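Local coordinates for cytokinesis protein 2 (Saccharomyces cerevisiae, PDB 4WPE) that mediates cytoskeletal rearrangements required for cytokinesis, forming rings that coincide with the septins and the medial actin ring, and is seen here as its dimeric F-BAR domain, at residues 52-55 with 56-60; 83-86 with 87-91; 100-103 with 104-108; 249-252 with 253-256. All coordinates share one frame; numbering follows the deposited sequence.

Contact 1: residues 52-55 with 56-60; sequences KDYA and RRLGA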
loop_
_atom_site.group_PDB
_atom_site.type_symbol
_atom_site.label_atom_id
_atom_site.label_comp_id
_atom_site.label_asym_id
_atom_site.label_seq_id
_atom_site.Cartn_x
_atom_site.Cartn_y
_atom_site.Cartn_z
ATOM N N LYS A 52 -0.767 -8.129 1.293
ATOM C CA LYS A 52 0.271 -9.052 1.731
ATOM C C LYS A 52 1.594 -8.716 1.055
ATOM O O LYS A 52 2.639 -8.674 1.701
ATOM C CB LYS A 52 -0.132 -10.497 1.433
ATOM C CG LYS A 52 0.884 -11.533 1.880
ATOM C CD LYS A 52 0.629 -12.875 1.212
ATOM C CE LYS A 52 1.624 -13.923 1.684
ATOM N NZ LYS A 52 1.351 -15.256 1.085
ATOM N N ASP A 53 1.542 -8.464 -0.249
ATOM C CA ASP A 53 2.743 -8.124 -1.000
ATOM C C ASP A 53 3.275 -6.753 -0.592
ATOM O O ASP A 53 4.486 -6.531 -0.569
ATOM C CB ASP A 53 2.465 -8.159 -2.501
ATOM C CG ASP A 53 1.911 -9.493 -2.955
ATOM O OD1 ASP A 53 1.992 -10.466 -2.175
ATOM O OD2 ASP A 53 1.391 -9.570 -4.088
ATOM N N TYR A 54 2.368 -5.837 -0.270
ATOM C CA TYR A 54 2.765 -4.508 0.181
ATOM C C TYR A 54 3.495 -4.596 1.517
ATOM O O TYR A 54 4.550 -3.990 1.693
ATOM C CB TYR A 54 1.550 -3.588 0.299
ATOM C CG TYR A 54 1.891 -2.163 0.678
ATOM C CD1 TYR A 54 2.298 -1.244 -0.281
ATOM C CD2 TYR A 54 1.804 -1.737 1.997
ATOM C CE1 TYR A 54 2.610 0.062 0.066
ATOM C CE2 TYR A 54 2.116 -0.437 2.352
ATOM C CZ TYR A 54 2.518 0.458 1.385
ATOM O OH TYR A 54 2.826 1.750 1.744
ATOM N N ALA A 55 2.932 -5.355 2.451
ATOM C CA ALA A 55 3.539 -5.519 3.768
ATOM C C ALA A 55 4.877 -6.235 3.667
ATOM O O ALA A 55 5.855 -5.836 4.301
ATOM C CB ALA A 55 2.607 -6.279 4.693
ATOM N N ARG A 56 4.918 -7.293 2.864
ATOM C CA ARG A 56 6.130 -8.091 2.727
ATOM C C ARG A 56 7.251 -7.298 2.067
ATOM O O ARG A 56 8.408 -7.392 2.475
ATOM C CB ARG A 56 5.850 -9.371 1.932
ATOM C CG ARG A 56 5.127 -10.463 2.725
ATOM C CD ARG A 56 5.253 -10.257 4.235
ATOM N NE ARG A 56 4.874 -11.448 4.990
ATOM C CZ ARG A 56 5.736 -12.353 5.446
ATOM N NH1 ARG A 56 7.037 -12.200 5.231
ATOM N NH2 ARG A 56 5.298 -13.407 6.122
ATOM N N ARG A 57 6.908 -6.506 1.058
ATOM C CA ARG A 57 7.912 -5.727 0.342
ATOM C C ARG A 57 8.340 -4.498 1.135
ATOM O O ARG A 57 9.472 -4.035 1.006
ATOM C CB ARG A 57 7.392 -5.307 -1.031
ATOM C CG ARG A 57 8.480 -4.780 -1.942
ATOM C CD ARG A 57 7.946 -4.460 -3.321
ATOM N NE ARG A 57 8.811 -3.519 -4.023
ATOM C CZ ARG A 57 8.566 -3.049 -5.239
ATOM N NH1 ARG A 57 7.479 -3.436 -5.891
ATOM N NH2 ARG A 57 9.407 -2.193 -5.804
ATOM N N LEU A 58 7.433 -3.969 1.951
ATOM C CA LEU A 58 7.767 -2.854 2.830
ATOM C C LEU A 58 8.711 -3.329 3.925
ATOM O O LEU A 58 9.638 -2.616 4.312
ATOM C CB LEU A 58 6.510 -2.239 3.447
ATOM C CG LEU A 58 6.734 -1.033 4.363
ATOM C CD1 LEU A 58 7.375 0.111 3.600
ATOM C CD2 LEU A 58 5.431 -0.590 5.008
ATOM N N GLY A 59 8.466 -4.538 4.421
ATOM C CA GLY A 59 9.315 -5.138 5.436
ATOM C C GLY A 59 10.725 -5.348 4.921
ATOM O O GLY A 59 11.702 -5.115 5.634
ATOM N N ALA A 60 10.827 -5.785 3.669
ATOM C CA ALA A 60 12.120 -5.967 3.019
ATOM C C ALA A 60 12.842 -4.635 2.860
ATOM O O ALA A 60 14.069 -4.576 2.908
ATOM C CB ALA A 60 11.945 -6.638 1.665
#

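Contact 2: residues 83-86 with 87-91; sequences NVVL and SVEKA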
loop_
_atom_site.group_PDB
_atom_site.type_symbol
_atom_site.label_atom_id
_atom_site.label_comp_id
_atom_site.label_asym_id
_atom_site.label_seq_id
_atom_site.Cartn_x
_atom_site.Cartn_y
_atom_site.Cartn_z
ATOM N N ASN A 83 15.805 6.111 13.137
ATOM C CA ASN A 83 15.244 4.922 13.765
ATOM C C ASN A 83 13.741 5.048 14.003
ATOM O O ASN A 83 13.027 4.045 14.045
ATOM C CB ASN A 83 15.966 4.624 15.080
ATOM C CG ASN A 83 17.359 4.057 14.865
ATOM O OD1 ASN A 83 17.588 3.269 13.945
ATOM N ND2 ASN A 83 18.299 4.457 15.714
ATOM N N VAL A 84 13.262 6.279 14.161
ATOM C CA VAL A 84 11.826 6.518 14.259
ATOM C C VAL A 84 11.177 6.189 12.923
ATOM O O VAL A 84 10.149 5.516 12.874
ATOM C CB VAL A 84 11.502 7.973 14.655
ATOM C CG1 VAL A 84 10.035 8.285 14.396
ATOM C CG2 VAL A 84 11.846 8.214 16.115
ATOM N N VAL A 85 11.792 6.657 11.841
ATOM C CA VAL A 85 11.340 6.320 10.495
ATOM C C VAL A 85 11.310 4.808 10.322
ATOM O O VAL A 85 10.358 4.250 9.780
ATOM C CB VAL A 85 12.248 6.939 9.412
ATOM C CG1 VAL A 85 11.806 6.496 8.027
ATOM C CG2 VAL A 85 12.240 8.455 9.511
ATOM N N LEU A 86 12.358 4.153 10.809
ATOM C CA LEU A 86 12.469 2.706 10.722
ATOM C C LEU A 86 11.348 2.009 11.484
ATOM O O LEU A 86 10.751 1.056 10.983
ATOM C CB LEU A 86 13.829 2.249 11.248
ATOM C CG LEU A 86 14.110 0.748 11.207
ATOM C CD1 LEU A 86 13.907 0.207 9.802
ATOM C CD2 LEU A 86 15.526 0.476 11.687
ATOM N N SER A 87 11.058 2.489 12.689
ATOM C CA SER A 87 10.045 1.853 13.530
ATOM C C SER A 87 8.628 2.175 13.051
ATOM O O SER A 87 7.736 1.327 13.111
ATOM C CB SER A 87 10.219 2.272 14.993
ATOM O OG SER A 87 9.534 3.479 15.270
ATOM N N VAL A 88 8.427 3.401 12.581
ATOM C CA VAL A 88 7.138 3.810 12.035
ATOM C C VAL A 88 6.752 2.939 10.845
ATOM O O VAL A 88 5.621 2.465 10.750
ATOM C CB VAL A 88 7.152 5.294 11.600
ATOM C CG1 VAL A 88 6.066 5.573 10.568
ATOM C CG2 VAL A 88 7.007 6.206 12.810
ATOM N N GLU A 89 7.708 2.712 9.950
ATOM C CA GLU A 89 7.436 1.992 8.712
ATOM C C GLU A 89 7.212 0.497 8.925
ATOM O O GLU A 89 6.420 -0.113 8.213
ATOM C CB GLU A 89 8.573 2.212 7.712
ATOM C CG GLU A 89 8.630 3.625 7.144
ATOM C CD GLU A 89 7.414 3.970 6.300
ATOM O OE1 GLU A 89 7.380 3.571 5.116
ATOM O OE2 GLU A 89 6.493 4.635 6.820
ATOM N N LYS A 90 7.897 -0.100 9.896
ATOM C CA LYS A 90 7.679 -1.520 10.164
ATOM C C LYS A 90 6.354 -1.715 10.899
ATOM O O LYS A 90 5.783 -2.806 10.882
ATOM C CB LYS A 90 8.835 -2.125 10.966
ATOM C CG LYS A 90 9.177 -1.396 12.243
ATOM C CD LYS A 90 10.165 -2.191 13.083
ATOM C CE LYS A 90 11.444 -2.483 12.314
ATOM N NZ LYS A 90 12.384 -3.324 13.107
ATOM N N ALA A 91 5.864 -0.654 11.534
ATOM C CA ALA A 91 4.546 -0.678 12.159
ATOM C C ALA A 91 3.448 -0.699 11.097
ATOM O O ALA A 91 2.455 -1.416 11.233
ATOM C CB ALA A 91 4.367 0.514 13.085
#

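Contact 3: residues 100-103 with 104-108; sequences SEIL and FRQIY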
loop_
_atom_site.group_PDB
_atom_site.type_symbol
_atom_site.label_atom_id
_atom_site.label_comp_id
_atom_site.label_asym_id
_atom_site.label_seq_id
_atom_site.Cartn_x
_atom_site.Cartn_y
_atom_site.Cartn_z
ATOM N N SER A 100 -4.285 -7.656 5.723
ATOM C CA SER A 100 -4.312 -8.651 4.655
ATOM C C SER A 100 -4.940 -9.959 5.119
ATOM O O SER A 100 -5.776 -10.537 4.426
ATOM C CB SER A 100 -2.899 -8.913 4.134
ATOM O OG SER A 100 -2.890 -9.973 3.194
ATOM N N GLU A 101 -4.534 -10.421 6.297
ATOM C CA GLU A 101 -5.029 -11.684 6.829
ATOM C C GLU A 101 -6.521 -11.615 7.162
ATOM O O GLU A 101 -7.256 -12.570 6.919
ATOM C CB GLU A 101 -4.220 -12.094 8.064
ATOM C CG GLU A 101 -2.716 -12.129 7.815
ATOM C CD GLU A 101 -1.909 -12.444 9.064
ATOM O OE1 GLU A 101 -2.457 -12.310 10.179
ATOM O OE2 GLU A 101 -0.722 -12.813 8.928
ATOM N N ILE A 102 -6.972 -10.490 7.709
ATOM C CA ILE A 102 -8.394 -10.305 7.989
ATOM C C ILE A 102 -9.195 -10.389 6.694
ATOM O O ILE A 102 -10.283 -10.966 6.650
ATOM C CB ILE A 102 -8.679 -8.951 8.669
ATOM C CG1 ILE A 102 -8.050 -8.903 10.059
ATOM C CG2 ILE A 102 -10.179 -8.703 8.775
ATOM C CD1 ILE A 102 -8.205 -7.561 10.743
ATOM N N LEU A 103 -8.639 -9.818 5.633
ATOM C CA LEU A 103 -9.316 -9.794 4.347
ATOM C C LEU A 103 -9.465 -11.197 3.764
ATOM O O LEU A 103 -10.530 -11.556 3.277
ATOM C CB LEU A 103 -8.576 -8.882 3.364
ATOM C CG LEU A 103 -8.760 -7.378 3.602
ATOM C CD1 LEU A 103 -7.689 -6.571 2.885
ATOM C CD2 LEU A 103 -10.143 -6.921 3.171
ATOM N N PHE A 104 -8.411 -12.001 3.828
ATOM C CA PHE A 104 -8.443 -13.296 3.160
ATOM C C PHE A 104 -9.379 -14.303 3.827
ATOM O O PHE A 104 -10.043 -15.082 3.142
ATOM C CB PHE A 104 -7.040 -13.897 3.072
ATOM C CG PHE A 104 -6.992 -15.198 2.324
ATOM C CD1 PHE A 104 -6.974 -15.214 0.938
ATOM C CD2 PHE A 104 -6.980 -16.406 3.003
ATOM C CE1 PHE A 104 -6.938 -16.409 0.242
ATOM C CE2 PHE A 104 -6.944 -17.604 2.315
ATOM C CZ PHE A 104 -6.923 -17.606 0.932
ATOM N N ARG A 105 -9.438 -14.295 5.154
ATOM C CA ARG A 105 -10.123 -15.369 5.867
ATOM C C ARG A 105 -11.449 -14.961 6.501
ATOM O O ARG A 105 -12.421 -15.711 6.436
ATOM C CB ARG A 105 -9.201 -15.948 6.940
ATOM C CG ARG A 105 -7.734 -15.646 6.707
ATOM C CD ARG A 105 -6.831 -16.691 7.333
ATOM N NE ARG A 105 -5.425 -16.378 7.113
ATOM C CZ ARG A 105 -4.583 -16.016 8.076
ATOM N NH1 ARG A 105 -5.005 -15.930 9.330
ATOM N NH2 ARG A 105 -3.317 -15.744 7.786
ATOM N N GLN A 106 -11.506 -13.787 7.114
ATOM C CA GLN A 106 -12.735 -13.391 7.792
ATOM C C GLN A 106 -13.790 -12.812 6.854
ATOM O O GLN A 106 -14.987 -12.953 7.107
ATOM C CB GLN A 106 -12.440 -12.388 8.902
ATOM C CG GLN A 106 -11.364 -12.832 9.864
ATOM C CD GLN A 106 -11.055 -11.770 10.889
ATOM O OE1 GLN A 106 -11.870 -10.882 11.141
ATOM N NE2 GLN A 106 -9.871 -11.845 11.482
ATOM N N ILE A 107 -13.367 -12.158 5.778
ATOM C CA ILE A 107 -14.348 -11.548 4.892
ATOM C C ILE A 107 -14.364 -12.171 3.492
ATOM O O ILE A 107 -15.429 -12.306 2.906
ATOM C CB ILE A 107 -14.145 -10.009 4.800
ATOM C CG1 ILE A 107 -12.757 -9.657 4.295
ATOM C CG2 ILE A 107 -14.347 -9.359 6.154
ATOM C CD1 ILE A 107 -12.706 -9.363 2.832
ATOM N N TYR A 108 -13.212 -12.567 2.957
ATOM C CA TYR A 108 -13.206 -13.223 1.648
ATOM C C TYR A 108 -13.739 -14.644 1.738
ATOM O O TYR A 108 -14.643 -15.031 0.994
ATOM C CB TYR A 108 -11.804 -13.250 1.036
ATOM C CG TYR A 108 -11.639 -14.318 -0.028
ATOM C CD1 TYR A 108 -12.190 -14.161 -1.292
ATOM C CD2 TYR A 108 -10.936 -15.487 0.237
ATOM C CE1 TYR A 108 -12.046 -15.138 -2.262
ATOM C CE2 TYR A 108 -10.786 -16.467 -0.726
ATOM C CZ TYR A 108 -11.341 -16.289 -1.972
ATOM O OH TYR A 108 -11.190 -17.266 -2.930
#

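Contact 4: residues 249-252 with 253-256; sequences QTKM and DMLT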
loop_
_atom_site.group_PDB
_atom_site.type_symbol
_atom_site.label_atom_id
_atom_site.label_comp_id
_atom_site.label_asym_id
_atom_site.label_seq_id
_atom_site.Cartn_x
_atom_site.Cartn_y
_atom_site.Cartn_z
ATOM N N GLN A 249 -1.647 7.454 10.503
ATOM C CA GLN A 249 -1.654 8.877 10.808
ATOM C C GLN A 249 -0.921 9.151 12.122
ATOM O O GLN A 249 -0.137 10.092 12.221
ATOM C CB GLN A 249 -3.089 9.408 10.867
ATOM C CG GLN A 249 -3.207 10.826 11.405
ATOM C CD GLN A 249 -4.617 11.372 11.310
ATOM O OE1 GLN A 249 -5.588 10.616 11.280
ATOM N NE2 GLN A 249 -4.737 12.694 11.251
ATOM N N THR A 250 -1.171 8.309 13.119
ATOM C CA THR A 250 -0.561 8.463 14.436
ATOM C C THR A 250 0.954 8.305 14.370
ATOM O O THR A 250 1.692 8.965 15.102
ATOM C CB THR A 250 -1.136 7.440 15.436
ATOM O OG1 THR A 250 -2.567 7.513 15.426
ATOM C CG2 THR A 250 -0.636 7.718 16.845
ATOM N N LYS A 251 1.414 7.431 13.482
ATOM C CA LYS A 251 2.841 7.176 13.339
ATOM C C LYS A 251 3.552 8.327 12.633
ATOM O O LYS A 251 4.700 8.637 12.948
ATOM C CB LYS A 251 3.073 5.866 12.587
ATOM C CG LYS A 251 2.567 4.645 13.333
ATOM C CD LYS A 251 2.990 4.692 14.792
ATOM C CE LYS A 251 2.711 3.379 15.497
ATOM N NZ LYS A 251 3.017 3.474 16.952
HETATM N N MSE A 252 2.871 8.960 11.684
HETATM C CA MSE A 252 3.431 10.129 11.012
HETATM C C MSE A 252 3.350 11.351 11.919
HETATM O O MSE A 252 4.089 12.320 11.737
HETATM C CB MSE A 252 2.716 10.401 9.688
HETATM C CG MSE A 252 2.866 9.291 8.664
HETATM SE SE MSE A 252 4.705 9.090 8.057
HETATM C CE MSE A 252 4.504 7.498 6.945
ATOM N N ASP A 253 2.446 11.308 12.894
ATOM C CA ASP A 253 2.410 12.336 13.925
ATOM C C ASP A 253 3.676 12.234 14.764
ATOM O O ASP A 253 4.315 13.242 15.056
ATOM C CB ASP A 253 1.168 12.202 14.811
ATOM C CG ASP A 253 -0.058 12.865 14.209
ATOM O OD1 ASP A 253 0.100 13.855 13.461
ATOM O OD2 ASP A 253 -1.182 12.401 14.492
HETATM N N MSE A 254 4.033 11.007 15.140
HETATM C CA MSE A 254 5.260 10.747 15.887
HETATM C C MSE A 254 6.473 11.327 15.174
HETATM O O MSE A 254 7.278 12.043 15.773
HETATM C CB MSE A 254 5.470 9.244 16.091
HETATM C CG MSE A 254 4.548 8.585 17.095
HETATM SE SE MSE A 254 5.437 7.080 17.962
HETATM C CE MSE A 254 5.976 6.086 16.376
ATOM N N LEU A 255 6.592 11.007 13.888
ATOM C CA LEU A 255 7.730 11.436 13.086
ATOM C C LEU A 255 7.788 12.953 12.988
ATOM O O LEU A 255 8.851 13.552 13.133
ATOM C CB LEU A 255 7.663 10.820 11.688
ATOM C CG LEU A 255 8.854 11.134 10.783
ATOM C CD1 LEU A 255 10.152 10.761 11.477
ATOM C CD2 LEU A 255 8.730 10.409 9.454
ATOM N N THR A 256 6.637 13.568 12.743
ATOM C CA THR A 256 6.541 15.020 12.714
ATOM C C THR A 256 6.922 15.634 14.067
ATOM O O THR A 256 7.679 16.604 14.118
ATOM C CB THR A 256 5.121 15.478 12.320
ATOM O OG1 THR A 256 4.878 15.163 10.941
ATOM C CG2 THR A 256 4.965 16.976 12.520
#

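Contact 1: residues 52-55 with 56-60
Tyr54 and Leu58 both turn CG away from the backbone N, at chi1 -176° and -178°, and this lays their side chains along one flank of helix 37-71. CD2 of Leu58 comes obliquely up to CE2 of Tyr54, 4.3 Å away, a loose apolar contact one turn apart. Leu58 N donates to Tyr54 O at 2.9 Å. The same i to i+4 bonding repeats from Arg56 N to Lys52 O, from Arg57 N to Asp53 O and from Gly59 N to Ala55 O. On another side of the helix Arg56 CG stands beside its own backbone N, 3.2 Å from Lys52 O and 4.5 Å from Lys52 CG. The chain then bends at chi2. The two charged ends stay apart, with Lys52 NZ 6.5 Å from Arg56 NE. The polar ends of Asp53, Tyr54 and Arg57 find partners on the second subunit. Asp53 and Arg57 form reciprocal salt bridges with Arg57 and Asp53 of that subunit, and Tyr54 OH bonds to its Glu51 as well as to Arg92 of the same chain. Ala55 packs on Ser97 of helix 76-162. This is a regular alpha-helical turn at the dimer interface of an F-BAR domain, a fold built from long antiparallel helices.

Contact 2: residues 83-86 with 87-91
Val84 O is gripped twice by the residues that follow it. Val88 N reaches it at 2.7 Å, nearly in line with the carbonyl bond, and Ser87 OG donates to it at 3.2 Å. The hydroxyl gets there because chi1 of Ser87 is 87°, which sets OG between the backbone N and the carbonyl carbon. It meets the carbonyl from the side, at a C=O...OG angle of 119°. The other carbonyls of 83-86 each take one N-H of the next turn: Asn83 O from Ser87 N, Val85 O from Glu89 N, and Leu86 O from Lys90 N at a longer 3.3 Å. The aliphatic part of Lys90 folds back over Leu86 O, with CG 3.2 Å from that oxygen. Val84 CG1 and Val88 CG2 meet at 4.0 Å, their side chains crossing at a slant. Both carboxylate oxygens of the buried Glu89 are satisfied from outside 83-91. OE1 makes salt bridges to Arg92 and to Arg47 of the second subunit, which probably helps to keep the group charged. Within the F-BAR helix bundle, Leu86 of this turn of helix 76-162 packs against Thr62 and Asp66 of helix 37-71, while Val85 and Val88 lie against Leu255, Lys251 and Met254 of helix 170-259.

Contact 3: residues 100-103 with 104-108
Ser100 O and Glu101 O accept from Phe104 N and Arg105 N in ordinary alpha-helical fashion, and then the helix widens into a pi-type turn. Ile102 O still takes Gln106 N at 3.1 Å but also, weakly, Ile107 N. Leu103 O skips a residue and bonds to Tyr108 N at 2.9 Å. The pi turn sits in helix 76-162, one of the long helices of the F-BAR domain. Three side-chain pairs span the two segments. The Arg105 chain, extended from CG to NE, lies beside Glu101, and Glu101 CB sits over one face of the guanidinium. The two side chains point the same way, and the carboxylate and guanidinium planes are 34° apart. Glu101 OE2 and Arg105 NH2 stay 4.1 Å apart, too far for a salt bridge. The amide of Gln106 lies across Ile102, with OE1 3.6 Å from Ile102 CG2 and NE2 3.7 Å from Ile102 CG1. Leu103 and Ile107 are buried, Leu103 against Phe237 of helix 170-259 and Ile107 against Phe44 of helix 37-71. Chi1 of Ile107, 59°, wedges CG1 between the backbone N and the carbonyl carbon. From there CD1 runs alongside Leu103 and comes 3.6 Å from its CD2.

Contact 4: residues 249-252 with 253-256
Thr256 OG1 adds a side-chain hydrogen bond to the backbone one between Thr256 and Met252. Both Thr256 N and Thr256 OG1 donate to Met252 O, at 3.0 and 3.1 Å, and they come to it from opposite faces of the carbonyl plane. The amide N lies well above that plane, while the hydroxyl is tilted only 21° from it. With chi1 at -69°, OG1 stands beside its own backbone N and can fold back one turn. Thr250 OG1 also bonds to a backbone carbonyl, that of Ile246. The remaining backbone bonds are of the usual i to i+4 kind: Asp253 N to Gln249 O, Met254 N to Thr250 O and Leu255 N to Lys251 O. Among polar side chains, Gln249 and Asp253 run side by side. Their flat ends are 35° apart, and the closest approach is Gln249 CG to Asp253 OD2 at 4.0 Å. The apolar contacts involve two selenomethionines. Met254 is bent at chi2 and chi3, and its CE lies 3.7 Å from Lys251 CD, alongside the lysine chain. Met252 SE stands 4.5 Å from Leu255 CD2, a looser contact. One flank of this part of helix 170-259 faces the 83-91 part of helix 76-162, where Met252 also meets Glu89. Gln249, Met252, Asp253 and Thr256 pack on Gln249, Tyr245, Met242 and Gln235 of the second subunit, respectively.

The four contacts lie on the three long helices of one F-BAR subunit. Contact 2 is in the middle of a trio. Its centre is about 10 Å from that of contact 4 and about 14 Å from that of contact 1. Val85 CG2 meets Leu255 CD1 at 3.7 Å, and Leu58 CD2 reaches Glu89 O at 3.4 Å. Contacts 1 and 4 do not touch, their nearest atoms being about 8 Å apart. Contact 3 lies farther along helix 76-162, about 25 Å from contact 2 between centres. It joins contact 1 where Lys52 CB meets Ser100 OG at 3.3 Å. Contacts 1, 2 and 4 touch the second subunit, whereas contact 3 does not.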